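Local coordinates for protein mRNA interferase toxin RelE (Escherichia coli, PDB 4FXI) that cleaves mRNA in the ribosomal A site in a codon-specific way, inhibiting translation during amino acid starvation as the toxin of a toxin-antitoxin pair, at residues V22-V33 / I53-Y64. The protein carries 1 engineered substitution. Numbering follows the deposited sequence.
Sequences VREQLKKKLVEV and IKLRSSGYRLVY. With SO4 (sulfate ion), chain D.
L26 and L55 meet at about a right angle in the middle of a helix-on-sheet packing of the RelE/ParE toxin fold, where helix 20-35 packs on the antiparallel pair of strands 52-54 and 60-67, its segment 22-33 running at 34° to strand segment 60-64. The L26 methyl CD2 presses on L55 CG at 3.7 Å, and W15 and L18 adjoin L26 from outside the two segments. One turn on, K29 and I53 run past each other in opposite directions: the aliphatic K29 chain lies along the methyl I53 CG2, with CD 3.6 Å from it, before its last bond bends. I53 places its other branch, CG1, anti to its carbonyl carbon (chi1 -54°), which sends CD1 between L30 and V33, 4.0 Å from V33 CG2. V33 CG1 sits over one face of the Y64 ring, a CH-pi contact 4.0 Å from the centroid, while the Y64 hydroxyl hydrogen-bonds to P37 O. At the other end V22 CG1 approaches Y60 CB to 3.8 Å. Between the helix and the strand-connecting loop, a water links Q25 OE1 to S57 N. S58 OG accepts from Y60 N in an ST turn that leads into strand 60-67.

The sheet's far side carries K54 and R61, inferred transition-state stabilisers, near K52, the inferred proton acceptor. K54 CG lies over the centre of the R61 guanidinium, and both side chains grip a sulfate, probably from the crystallisation liquor, which Y87 OH also binds. R61 NE reaches sulfate O4 at 2.7 Å, nearly straight at 164°, while NH1 donates to Y60 O.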
loop_
_atom_site.group_PDB
_atom_site.type_symbol
_atom_site.label_atom_id
_atom_site.label_comp_id
_atom_site.label_asym_id
_atom_site.label_seq_id
_atom_site.Cartn_x
_atom_site.Cartn_y
_atom_site.Cartn_z
ATOM N N VAL A 22 3.920 -13.527 -3.901
ATOM C CA VAL A 22 3.777 -12.078 -4.016
ATOM C C VAL A 22 3.412 -11.423 -2.678
ATOM O O VAL A 22 3.933 -10.360 -2.330
ATOM C CB VAL A 22 2.750 -11.684 -5.110
ATOM C CG1 VAL A 22 2.399 -10.202 -5.025
ATOM C CG2 VAL A 22 3.302 -12.006 -6.487
ATOM N N ARG A 23 2.525 -12.057 -1.923
ATOM C CA ARG A 23 2.164 -11.525 -0.611
ATOM C C ARG A 23 3.374 -11.468 0.322
ATOM O O ARG A 23 3.565 -10.479 1.026
ATOM C CB ARG A 23 1.056 -12.352 0.039
ATOM C CG ARG A 23 0.592 -11.796 1.377
ATOM C CD ARG A 23 -0.403 -12.730 2.064
ATOM N NE ARG A 23 -1.524 -13.066 1.198
ATOM C CZ ARG A 23 -1.736 -14.268 0.671
ATOM N NH1 ARG A 23 -0.905 -15.274 0.926
ATOM N NH2 ARG A 23 -2.788 -14.464 -0.107
ATOM N N GLU A 24 4.186 -12.523 0.323
ATOM C CA GLU A 24 5.358 -12.568 1.197
ATOM C C GLU A 24 6.364 -11.482 0.836
ATOM O O GLU A 24 7.039 -10.937 1.714
ATOM C CB GLU A 24 6.037 -13.944 1.164
ATOM C CG GLU A 24 5.227 -15.070 1.819
ATOM C CD GLU A 24 4.871 -14.790 3.277
ATOM O OE1 GLU A 24 3.696 -14.993 3.650
ATOM O OE2 GLU A 24 5.759 -14.372 4.052
ATOM N N GLN A 25 6.475 -11.190 -0.457
ATOM C CA GLN A 25 7.375 -10.145 -0.943
ATOM C C GLN A 25 6.918 -8.784 -0.447
ATOM O O GLN A 25 7.716 -7.991 0.055
ATOM C CB GLN A 25 7.406 -10.126 -2.473
ATOM C CG GLN A 25 8.104 -11.309 -3.107
ATOM C CD GLN A 25 8.150 -11.201 -4.617
ATOM O OE1 GLN A 25 8.968 -10.467 -5.175
ATOM N NE2 GLN A 25 7.260 -11.919 -5.287
ATOM N N LEU A 26 5.623 -8.519 -0.604
ATOM C CA LEU A 26 5.028 -7.272 -0.137
ATOM C C LEU A 26 5.037 -7.201 1.382
ATOM O O LEU A 26 5.185 -6.127 1.964
ATOM C CB LEU A 26 3.593 -7.137 -0.637
ATOM C CG LEU A 26 3.387 -6.896 -2.131
ATOM C CD1 LEU A 26 1.899 -6.914 -2.443
ATOM C CD2 LEU A 26 4.007 -5.567 -2.543
ATOM N N LYS A 27 4.888 -8.352 2.032
ATOM C CA LYS A 27 4.820 -8.356 3.485
ATOM C C LYS A 27 6.130 -7.894 4.109
ATOM O O LYS A 27 6.125 -7.082 5.036
ATOM C CB LYS A 27 4.414 -9.735 4.017
ATOM C CG LYS A 27 4.495 -9.854 5.527
ATOM C CD LYS A 27 4.025 -11.241 5.989
ATOM C CE LYS A 27 4.390 -11.491 7.431
ATOM N NZ LYS A 27 3.745 -12.736 7.980
ATOM N N LYS A 28 7.249 -8.391 3.583
ATOM C CA LYS A 28 8.568 -7.988 4.071
ATOM C C LYS A 28 8.754 -6.480 3.991
ATOM O O LYS A 28 9.264 -5.852 4.925
ATOM C CB LYS A 28 9.671 -8.685 3.278
ATOM C CG LYS A 28 11.070 -8.257 3.664
ATOM C CD LYS A 28 12.119 -9.120 2.980
ATOM C CE LYS A 28 13.443 -8.378 2.833
ATOM N NZ LYS A 28 13.930 -7.830 4.127
ATOM N N LYS A 29 8.329 -5.910 2.868
ATOM C CA LYS A 29 8.437 -4.473 2.629
ATOM C C LYS A 29 7.467 -3.656 3.493
ATOM O O LYS A 29 7.820 -2.595 4.016
ATOM C CB LYS A 29 8.238 -4.174 1.142
ATOM C CG LYS A 29 9.348 -4.742 0.245
ATOM C CD LYS A 29 9.080 -4.418 -1.227
ATOM C CE LYS A 29 10.261 -4.783 -2.111
ATOM N NZ LYS A 29 11.461 -3.960 -1.770
ATOM N N LEU A 30 6.246 -4.151 3.639
ATOM C CA LEU A 30 5.267 -3.535 4.530
ATOM C C LEU A 30 5.729 -3.478 5.989
ATOM O O LEU A 30 5.552 -2.465 6.668
ATOM C CB LEU A 30 3.919 -4.264 4.408
ATOM C CG LEU A 30 2.760 -3.640 5.182
ATOM C CD1 LEU A 30 2.554 -2.191 4.759
ATOM C CD2 LEU A 30 1.481 -4.449 4.980
ATOM N N VAL A 31 6.307 -4.570 6.483
ATOM C CA VAL A 31 6.842 -4.590 7.843
ATOM C C VAL A 31 7.968 -3.556 8.003
ATOM O O VAL A 31 8.043 -2.873 9.025
ATOM C CB VAL A 31 7.294 -6.000 8.246
ATOM C CG1 VAL A 31 8.052 -5.974 9.572
ATOM C CG2 VAL A 31 6.073 -6.905 8.353
ATOM N N GLU A 32 8.813 -3.432 6.982
ATOM C CA GLU A 32 9.852 -2.391 6.970
ATOM C C GLU A 32 9.221 -0.998 6.991
ATOM O O GLU A 32 9.697 -0.088 7.683
ATOM C CB GLU A 32 10.735 -2.524 5.729
ATOM C CG GLU A 32 11.672 -3.736 5.766
ATOM C CD GLU A 32 12.362 -3.991 4.431
ATOM O OE1 GLU A 32 13.432 -4.628 4.442
ATOM O OE2 GLU A 32 11.844 -3.558 3.378
ATOM N N VAL A 33 8.170 -0.831 6.196
ATOM C CA VAL A 33 7.428 0.429 6.153
ATOM C C VAL A 33 6.923 0.842 7.532
ATOM O O VAL A 33 7.041 1.988 7.914
ATOM C CB VAL A 33 6.264 0.349 5.131
ATOM C CG1 VAL A 33 5.224 1.430 5.376
ATOM C CG2 VAL A 33 6.806 0.468 3.724
ATOM N N ILE A 53 4.302 0.742 -2.370
ATOM C CA ILE A 53 5.321 -0.285 -2.292
ATOM C C ILE A 53 5.343 -0.968 -3.643
ATOM O O ILE A 53 4.288 -1.376 -4.151
ATOM C CB ILE A 53 4.999 -1.354 -1.235
ATOM C CG1 ILE A 53 4.750 -0.693 0.113
ATOM C CG2 ILE A 53 6.150 -2.351 -1.159
ATOM C CD1 ILE A 53 4.501 -1.687 1.267
ATOM N N LYS A 54 6.534 -1.064 -4.228
ATOM C CA LYS A 54 6.693 -1.605 -5.571
ATOM C C LYS A 54 7.463 -2.922 -5.543
ATOM O O LYS A 54 8.355 -3.113 -4.721
ATOM C CB LYS A 54 7.425 -0.591 -6.463
ATOM C CG LYS A 54 7.679 -1.073 -7.888
ATOM C CD LYS A 54 8.549 -0.107 -8.695
ATOM C CE LYS A 54 7.806 1.177 -9.036
ATOM N NZ LYS A 54 8.522 1.988 -10.068
ATOM N N LEU A 55 7.097 -3.836 -6.436
ATOM C CA LEU A 55 7.890 -5.032 -6.691
ATOM C C LEU A 55 8.506 -4.939 -8.087
ATOM O O LEU A 55 7.883 -4.417 -9.018
ATOM C CB LEU A 55 7.032 -6.289 -6.575
ATOM C CG LEU A 55 6.366 -6.543 -5.224
ATOM C CD1 LEU A 55 5.616 -7.869 -5.243
ATOM C CD2 LEU A 55 7.409 -6.528 -4.127
ATOM N N ARG A 56 9.725 -5.440 -8.228
ATOM C CA ARG A 56 10.464 -5.316 -9.481
ATOM C C ARG A 56 9.827 -6.060 -10.661
ATOM O O ARG A 56 9.927 -5.611 -11.805
ATOM C CB ARG A 56 11.921 -5.751 -9.288
ATOM C CG ARG A 56 12.728 -5.819 -10.575
ATOM C CD ARG A 56 14.080 -5.145 -10.429
ATOM N NE ARG A 56 14.881 -5.745 -9.367
ATOM C CZ ARG A 56 15.643 -6.822 -9.524
ATOM N NH1 ARG A 56 15.707 -7.428 -10.702
ATOM N NH2 ARG A 56 16.341 -7.294 -8.502
ATOM N N SER A 57 9.162 -7.181 -10.400
ATOM C CA SER A 57 8.591 -7.945 -11.507
ATOM C C SER A 57 7.351 -8.774 -11.170
ATOM O O SER A 57 7.365 -9.997 -11.336
ATOM C CB SER A 57 9.654 -8.867 -12.106
ATOM O OG SER A 57 9.658 -10.120 -11.443
ATOM N N SER A 58 6.280 -8.127 -10.721
ATOM C CA SER A 58 5.014 -8.847 -10.541
ATOM C C SER A 58 3.856 -8.502 -11.511
ATOM O O SER A 58 3.276 -9.423 -12.091
ATOM C CB SER A 58 4.569 -8.894 -9.070
ATOM O OG SER A 58 4.855 -7.680 -8.404
ATOM N N GLY A 59 3.491 -7.230 -11.704
ATOM C CA GLY A 59 4.001 -6.076 -10.991
ATOM C C GLY A 59 2.911 -5.558 -10.068
ATOM O O GLY A 59 2.240 -4.557 -10.335
ATOM N N TYR A 60 2.726 -6.274 -8.970
ATOM C CA TYR A 60 1.781 -5.888 -7.938
ATOM C C TYR A 60 2.291 -4.689 -7.149
ATOM O O TYR A 60 3.496 -4.455 -7.071
ATOM C CB TYR A 60 1.522 -7.074 -7.009
ATOM C CG TYR A 60 0.457 -7.999 -7.538
ATOM C CD1 TYR A 60 0.762 -8.983 -8.468
ATOM C CD2 TYR A 60 -0.860 -7.871 -7.128
ATOM C CE1 TYR A 60 -0.215 -9.824 -8.962
ATOM C CE2 TYR A 60 -1.843 -8.704 -7.615
ATOM C CZ TYR A 60 -1.516 -9.681 -8.532
ATOM O OH TYR A 60 -2.497 -10.512 -9.019
ATOM N N ARG A 61 1.359 -3.927 -6.579
ATOM C CA ARG A 61 1.685 -2.713 -5.842
ATOM C C ARG A 61 0.814 -2.618 -4.611
ATOM O O ARG A 61 -0.325 -3.083 -4.609
ATOM C CB ARG A 61 1.406 -1.481 -6.706
ATOM C CG ARG A 61 2.145 -1.444 -8.026
ATOM C CD ARG A 61 3.634 -1.245 -7.816
ATOM N NE ARG A 61 4.339 -1.131 -9.091
ATOM C CZ ARG A 61 4.910 -2.150 -9.725
ATOM N NH1 ARG A 61 4.872 -3.372 -9.202
ATOM N NH2 ARG A 61 5.527 -1.945 -10.878
ATOM N N LEU A 62 1.340 -2.001 -3.562
ATOM C CA LEU A 62 0.528 -1.689 -2.397
ATOM C C LEU A 62 0.539 -0.176 -2.217
ATOM O O LEU A 62 1.596 0.456 -2.267
ATOM C CB LEU A 62 1.043 -2.424 -1.136
ATOM C CG LEU A 62 0.230 -2.231 0.150
ATOM C CD1 LEU A 62 0.264 -3.495 1.016
ATOM C CD2 LEU A 62 0.695 -1.025 0.985
ATOM N N VAL A 63 -0.639 0.406 -2.018
ATOM C CA VAL A 63 -0.725 1.826 -1.757
ATOM C C VAL A 63 -1.198 2.068 -0.327
ATOM O O VAL A 63 -2.162 1.465 0.127
ATOM C CB VAL A 63 -1.683 2.526 -2.749
ATOM C CG1 VAL A 63 -1.762 4.009 -2.443
ATOM C CG2 VAL A 63 -1.208 2.297 -4.193
ATOM N N TYR A 64 -0.515 2.949 0.393
ATOM C CA TYR A 64 -0.911 3.230 1.761
ATOM C C TYR A 64 -0.923 4.712 2.063
ATOM O O TYR A 64 -0.202 5.483 1.437
ATOM C CB TYR A 64 -0.018 2.485 2.770
ATOM C CG TYR A 64 1.458 2.871 2.752
ATOM C CD1 TYR A 64 1.945 3.920 3.536
ATOM C CD2 TYR A 64 2.366 2.161 1.978
ATOM C CE1 TYR A 64 3.302 4.262 3.521
ATOM C CE2 TYR A 64 3.718 2.486 1.967
ATOM C CZ TYR A 64 4.176 3.541 2.727
ATOM O OH TYR A 64 5.524 3.841 2.703
HETATM S S SO4 D . 4.607 1.946 -11.201
HETATM O O1 SO4 D . 5.787 2.759 -10.920
HETATM O O2 SO4 D . 3.573 2.786 -11.802
HETATM O O3 SO4 D . 4.960 0.863 -12.116
HETATM O O4 SO4 D . 4.097 1.375 -9.959
HETATM O O HOH W 1 9.380 -9.024 -7.881
#